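Side-chain contacts in carbohydrate kinase (Agrobacterium tumefaciens, PDB 2NWH), which probably phosphorylates a sugar or related small molecule with ATP, as a member of the pfkB (ribokinase-type) family of carbohydrate kinases: residues A[126-129]-A[130-134]; A[285-288]-A[289-293]. All coordinates share one frame; numbering follows the deposited sequence.

Interaction 1: residues A[126-129]-A[130-134]; sequences RAVR and EAIIA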
ATOM      1  N   ARG A 126       4.912 -25.213  -0.156  1.00 21.62           N
ATOM      2  CA  ARG A 126       4.062 -25.424  -1.328  1.00 21.98           C
ATOM      3  C   ARG A 126       2.809 -24.553  -1.361  1.00 21.11           C
ATOM      4  O   ARG A 126       2.438 -24.063  -2.425  1.00 19.52           O
ATOM      5  CB  ARG A 126       3.615 -26.862  -1.443  1.00 22.52           C
ATOM      6  CG  ARG A 126       4.597 -27.693  -2.095  1.00 27.02           C
ATOM      7  CD  ARG A 126       4.116 -29.121  -2.132  1.00 30.41           C
ATOM      8  NE  ARG A 126       5.047 -29.839  -2.963  1.00 32.65           N
ATOM      9  CZ  ARG A 126       5.054 -31.153  -3.170  1.00 31.09           C
ATOM     10  NH1 ARG A 126       4.159 -31.955  -2.582  1.00 29.72           N
ATOM     11  NH2 ARG A 126       5.979 -31.642  -3.973  1.00 24.84           N
ATOM     12  N   ALA A 127       2.138 -24.395  -0.219  1.00 19.62           N
ATOM     13  CA  ALA A 127       0.849 -23.703  -0.212  1.00 19.82           C
ATOM     14  C   ALA A 127       0.966 -22.254  -0.701  1.00 20.25           C
ATOM     15  O   ALA A 127       0.065 -21.757  -1.400  1.00 21.84           O
ATOM     16  CB  ALA A 127       0.193 -23.772   1.213  1.00 20.22           C
ATOM     17  N   VAL A 128       2.077 -21.582  -0.372  1.00 19.89           N
ATOM     18  CA  VAL A 128       2.287 -20.183  -0.793  1.00 19.31           C
ATOM     19  C   VAL A 128       2.642 -20.189  -2.298  1.00 19.96           C
ATOM     20  O   VAL A 128       2.131 -19.373  -3.059  1.00 18.16           O
ATOM     21  CB  VAL A 128       3.413 -19.487   0.006  1.00 20.26           C
ATOM     22  CG1 VAL A 128       3.731 -18.052  -0.590  1.00 20.35           C
ATOM     23  CG2 VAL A 128       3.084 -19.425   1.546  1.00 20.51           C
ATOM     24  N   ARG A 129       3.500 -21.121  -2.721  1.00 18.36           N
ATOM     25  CA  ARG A 129       3.845 -21.201  -4.156  0.60 19.10           C
ATOM     26  C   ARG A 129       2.618 -21.436  -5.022  1.00 18.10           C
ATOM     27  O   ARG A 129       2.495 -20.843  -6.068  1.00 19.19           O
ATOM     28  CB  ARG A 129       4.893 -22.268  -4.457  0.60 19.28           C
ATOM     29  CG  ARG A 129       5.578 -21.986  -5.805  0.60 20.07           C
ATOM     30  CD  ARG A 129       6.681 -22.951  -6.079  0.60 23.31           C
ATOM     31  NE  ARG A 129       7.407 -22.488  -7.244  0.60 23.41           N
ATOM     32  CZ  ARG A 129       8.619 -21.962  -7.186  0.60 25.51           C
ATOM     33  NH1 ARG A 129       9.232 -21.577  -8.306  0.60 25.69           N
ATOM     34  NH2 ARG A 129       9.231 -21.862  -6.016  0.60 24.98           N
ATOM     35  N   GLU A 130       1.703 -22.280  -4.572  1.00 18.57           N
ATOM     36  CA  GLU A 130       0.467 -22.535  -5.289  1.00 19.07           C
ATOM     37  C   GLU A 130      -0.450 -21.278  -5.310  1.00 19.49           C
ATOM     38  O   GLU A 130      -1.116 -21.005  -6.302  1.00 19.23           O
ATOM     39  CB  GLU A 130      -0.262 -23.703  -4.634  1.00 20.17           C
ATOM     40  CG  GLU A 130       0.510 -25.017  -4.844  1.00 21.66           C
ATOM     41  CD  GLU A 130      -0.136 -26.204  -4.170  1.00 28.48           C
ATOM     42  OE1 GLU A 130      -1.286 -26.124  -3.707  1.00 30.52           O
ATOM     43  OE2 GLU A 130       0.531 -27.244  -4.130  1.00 33.03           O
ATOM     44  N   ALA A 131      -0.489 -20.540  -4.215  1.00 16.45           N
ATOM     45  CA  ALA A 131      -1.224 -19.256  -4.234  1.00 15.88           C
ATOM     46  C   ALA A 131      -0.666 -18.355  -5.323  1.00 15.94           C
ATOM     47  O   ALA A 131      -1.441 -17.707  -6.112  1.00 15.90           O
ATOM     48  CB  ALA A 131      -1.150 -18.548  -2.833  1.00 16.69           C
ATOM     49  N   ILE A 132       0.664 -18.297  -5.384  1.00 17.09           N
ATOM     50  CA  ILE A 132       1.363 -17.496  -6.411  1.00 18.01           C
ATOM     51  C   ILE A 132       0.989 -17.960  -7.837  1.00 19.04           C
ATOM     52  O   ILE A 132       0.632 -17.140  -8.703  1.00 17.95           O
ATOM     53  CB  ILE A 132       2.907 -17.453  -6.156  1.00 18.54           C
ATOM     54  CG1 ILE A 132       3.176 -16.681  -4.835  1.00 18.61           C
ATOM     55  CG2 ILE A 132       3.655 -16.820  -7.358  1.00 17.91           C
ATOM     56  CD1 ILE A 132       4.593 -16.676  -4.346  1.00 16.25           C
ATOM     57  N   ILE A 133       0.994 -19.276  -8.054  1.00 18.49           N
ATOM     58  CA  ILE A 133       0.740 -19.818  -9.387  1.00 19.68           C
ATOM     59  C   ILE A 133      -0.720 -19.569  -9.807  1.00 19.30           C
ATOM     60  O   ILE A 133      -1.038 -19.432 -11.015  1.00 19.14           O
ATOM     61  CB  ILE A 133       1.091 -21.338  -9.431  1.00 19.43           C
ATOM     62  CG1 ILE A 133       2.618 -21.525  -9.370  1.00 19.55           C
ATOM     63  CG2 ILE A 133       0.486 -21.998 -10.696  1.00 20.56           C
ATOM     64  CD1 ILE A 133       3.060 -23.014  -9.109  1.00 19.17           C
ATOM     65  N   ALA A 134      -1.608 -19.515  -8.815  1.00 18.91           N
ATOM     66  CA  ALA A 134      -3.028 -19.244  -9.062  1.00 18.93           C
ATOM     67  C   ALA A 134      -3.294 -17.763  -9.370  1.00 20.37           C
ATOM     68  O   ALA A 134      -4.399 -17.403  -9.840  1.00 21.00           O
ATOM     69  CB  ALA A 134      -3.857 -19.664  -7.873  1.00 18.79           C
TER
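Glu130 starts the second half of helix 126-134 and is tied to Arg126 one turn back. Glu130 N donates to Arg126 O at 2.9 Å, the bond from N-H of i+4 to C=O of i that defines an alpha helix. Glu130 CG lies beside its own backbone N (chi1 -68°), which lays the chain back along the helix and puts Glu130 CG 3.2 Å from Arg126 O. Glu130 OE2 ends 4.1 Å from Arg126 CB. The guanidinium leads away, and Arg126 NE stays 5.3 Å from Glu130 OE2, too far for a salt bridge. Ala131 N bonds to Ala127 O at 3.1 Å, the donor tilted from the carbonyl plane. The Ala131 methyl touches Leu7 of strand 5-9 and Ile59 of strand 55-63. Ile132 N bonds to Val128 O. Ile132 CD1 meets Val128 CG1 at 4.1 Å, the two side chains at a slant. Ile133 N bonds to Arg129 O, and Ile133 CG1 lies 3.4 Å from that same Arg129 O. The chemistry is that of an amphipathic helix: Val128, Ala131 and Ile132 face the large sheet, Ile132 also meets helix 146-158, and the Arg126-Glu130 attraction is probably weak.

Interaction 2: residues A[285-288]-A[289-293]; sequences TVQS and SFATS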
ATOM      1  N   THR A 285      -9.686   9.929  -2.149  1.00 18.13           N
ATOM      2  CA  THR A 285      -9.501   9.595  -0.703  1.00 19.20           C
ATOM      3  C   THR A 285      -9.182  10.822   0.145  1.00 19.76           C
ATOM      4  O   THR A 285      -9.184  10.750   1.378  1.00 19.51           O
ATOM      5  CB  THR A 285      -8.380   8.543  -0.487  1.00 19.19           C
ATOM      6  OG1 THR A 285      -7.078   9.106  -0.757  1.00 19.10           O
ATOM      7  CG2 THR A 285      -8.635   7.305  -1.369  1.00 16.33           C
ATOM      8  N   VAL A 286      -8.879  11.949  -0.495  1.00 19.27           N
ATOM      9  CA  VAL A 286      -8.461  13.141   0.276  1.00 19.70           C
ATOM     10  C   VAL A 286      -9.244  14.393  -0.124  1.00 19.66           C
ATOM     11  O   VAL A 286      -8.907  15.497   0.298  1.00 19.19           O
ATOM     12  CB  VAL A 286      -6.939  13.399   0.181  1.00 20.70           C
ATOM     13  CG1 VAL A 286      -6.149  12.234   0.791  1.00 21.71           C
ATOM     14  CG2 VAL A 286      -6.505  13.672  -1.299  1.00 18.83           C
ATOM     15  N   GLN A 287     -10.314  14.217  -0.894  1.00 18.86           N
ATOM     16  CA  GLN A 287     -11.067  15.396  -1.378  1.00 19.24           C
ATOM     17  C   GLN A 287     -11.891  16.121  -0.291  1.00 18.86           C
ATOM     18  O   GLN A 287     -12.336  17.273  -0.501  1.00 18.80           O
ATOM     19  CB  GLN A 287     -11.961  15.025  -2.570  1.00 19.11           C
ATOM     20  CG  GLN A 287     -13.152  14.135  -2.157  1.00 18.97           C
ATOM     21  CD  GLN A 287     -14.080  13.881  -3.331  1.00 23.78           C
ATOM     22  OE1 GLN A 287     -14.250  14.764  -4.201  1.00 20.35           O
ATOM     23  NE2 GLN A 287     -14.693  12.685  -3.378  1.00 20.12           N
ATOM     24  N   SER A 288     -12.122  15.461   0.849  1.00 18.01           N
ATOM     25  CA  SER A 288     -12.686  16.142   2.057  1.00 17.76           C
ATOM     26  C   SER A 288     -12.084  15.530   3.304  1.00 17.60           C
ATOM     27  O   SER A 288     -11.494  14.458   3.230  1.00 18.05           O
ATOM     28  CB  SER A 288     -14.238  16.083   2.108  1.00 17.06           C
ATOM     29  OG  SER A 288     -14.737  14.820   2.597  1.00 16.87           O
ATOM     30  N   SER A 289     -12.246  16.192   4.439  1.00 17.24           N
ATOM     31  CA  SER A 289     -11.915  15.620   5.750  1.00 18.01           C
ATOM     32  C   SER A 289     -12.512  14.232   5.976  1.00 17.01           C
ATOM     33  O   SER A 289     -12.002  13.462   6.791  1.00 16.21           O
ATOM     34  CB  SER A 289     -12.402  16.539   6.880  1.00 17.38           C
ATOM     35  OG  SER A 289     -11.627  17.715   6.853  1.00 23.55           O
ATOM     36  N   PHE A 290     -13.594  13.929   5.273  1.00 16.21           N
ATOM     37  CA  PHE A 290     -14.365  12.712   5.553  1.00 17.00           C
ATOM     38  C   PHE A 290     -14.170  11.641   4.463  1.00 16.46           C
ATOM     39  O   PHE A 290     -14.741  10.546   4.550  1.00 15.88           O
ATOM     40  CB  PHE A 290     -15.831  13.099   5.743  1.00 15.96           C
ATOM     41  CG  PHE A 290     -15.998  14.242   6.701  1.00 17.64           C
ATOM     42  CD1 PHE A 290     -15.795  14.057   8.069  1.00 14.56           C
ATOM     43  CD2 PHE A 290     -16.236  15.532   6.229  1.00 14.86           C
ATOM     44  CE1 PHE A 290     -15.915  15.158   8.972  1.00 14.46           C
ATOM     45  CE2 PHE A 290     -16.340  16.635   7.144  1.00 12.49           C
ATOM     46  CZ  PHE A 290     -16.169  16.439   8.471  1.00 14.36           C
ATOM     47  N   ALA A 291     -13.404  12.003   3.429  1.00 17.06           N
ATOM     48  CA  ALA A 291     -13.135  11.099   2.312  1.00 17.43           C
ATOM     49  C   ALA A 291     -12.282   9.938   2.788  1.00 17.00           C
ATOM     50  O   ALA A 291     -11.399  10.089   3.657  1.00 16.54           O
ATOM     51  CB  ALA A 291     -12.452  11.835   1.179  1.00 17.88           C
ATOM     52  N   THR A 292     -12.540   8.763   2.230  1.00 16.39           N
ATOM     53  CA  THR A 292     -11.714   7.605   2.572  1.00 17.80           C
ATOM     54  C   THR A 292     -11.591   6.678   1.361  1.00 17.55           C
ATOM     55  O   THR A 292     -12.331   6.847   0.372  1.00 17.07           O
ATOM     56  CB  THR A 292     -12.263   6.769   3.794  1.00 17.33           C
ATOM     57  OG1 THR A 292     -13.460   6.079   3.427  1.00 18.77           O
ATOM     58  CG2 THR A 292     -12.554   7.637   5.087  1.00 17.59           C
ATOM     59  N   SER A 293     -10.735   5.646   1.483  1.00 17.06           N
ATOM     60  CA  SER A 293     -10.578   4.688   0.379  1.00 16.10           C
ATOM     61  C   SER A 293     -11.880   3.865   0.208  1.00 16.33           C
ATOM     62  O   SER A 293     -12.053   3.215  -0.857  1.00 16.05           O
ATOM     63  CB  SER A 293      -9.413   3.743   0.672  1.00 16.56           C
ATOM     64  OG  SER A 293      -9.695   3.148   1.901  1.00 18.77           O
TER
HETATM   65  O   HOH W   1      -9.669  12.682   4.107  1.00 28.31           O
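Ser288 grips the turn that follows helix 271-286 and meets Phe290 through its side chain. The side chain starts at CB, beside the peptide to Ser289. From there OG sits between the backbone N and the carbonyl carbon (chi1 80°), and this turns it toward the amides ahead. Phe290 N donates to Ser288 OG at 3.0 Å, with an N-H...O angle of 150°. This is an ST turn. Ser288 OG also lies 3.7 Å from Phe290 CB and approaches the ring obliquely. Ser289 CB lies over the centre of one face of the Phe290 ring, 3.9 Å above its plane.

The backbone of Ser288 closes a type I beta turn to Ala291. Ala291 N donates to Ser288 O at 3.1 Å, from well above the carbonyl plane. A water lies 2.7 Å from Ser288 O and 3.1 Å from Ala291 O and bridges the two carbonyls. Ala291 CB lies 3.4 Å from Thr285 O and also touches Gln287 CG. Further along, Thr285 CG2 packs on Ser293 CA at 3.7 Å.

Thr285 OG1 is bonded to Ala282 O, within helix 271-286. The type I turn reverses the chain, and 291-293 run back beside Thr285. The bend leads from the end of that helix into the loop before helix 298-305. Val286 touches Asp249 of the sodium site. Thr285 touches Ala256 of helix 255-266, and Ser293 reaches Asp255 there and Asn48 and Arg51 of helix 41-51.

How the interactions relate
Interaction 1 and interaction 2 lie on opposite sides of the chain's centre. Their centres are 36 Å apart and their nearest atoms about 24 Å apart, so they do not meet. Interaction 1 comes first along the chain. It is internal to helix 126-134, whose inner side packs on strands 5-9 and 55-63 of the large sheet. Interaction 2 is a surface turn where the chain leaves helix 271-286. A sodium ion, held by Asp249 and Thr251, lies about 5 Å from the side chain of Val286. Ser293 touches Asp255, which belongs to a Gly-Ala-Gly-Asp sequence that is a pfkB family signature. By family resemblance, interaction 2 probably lies near the active site, whereas 126-134 is packing at the far side of the molecule.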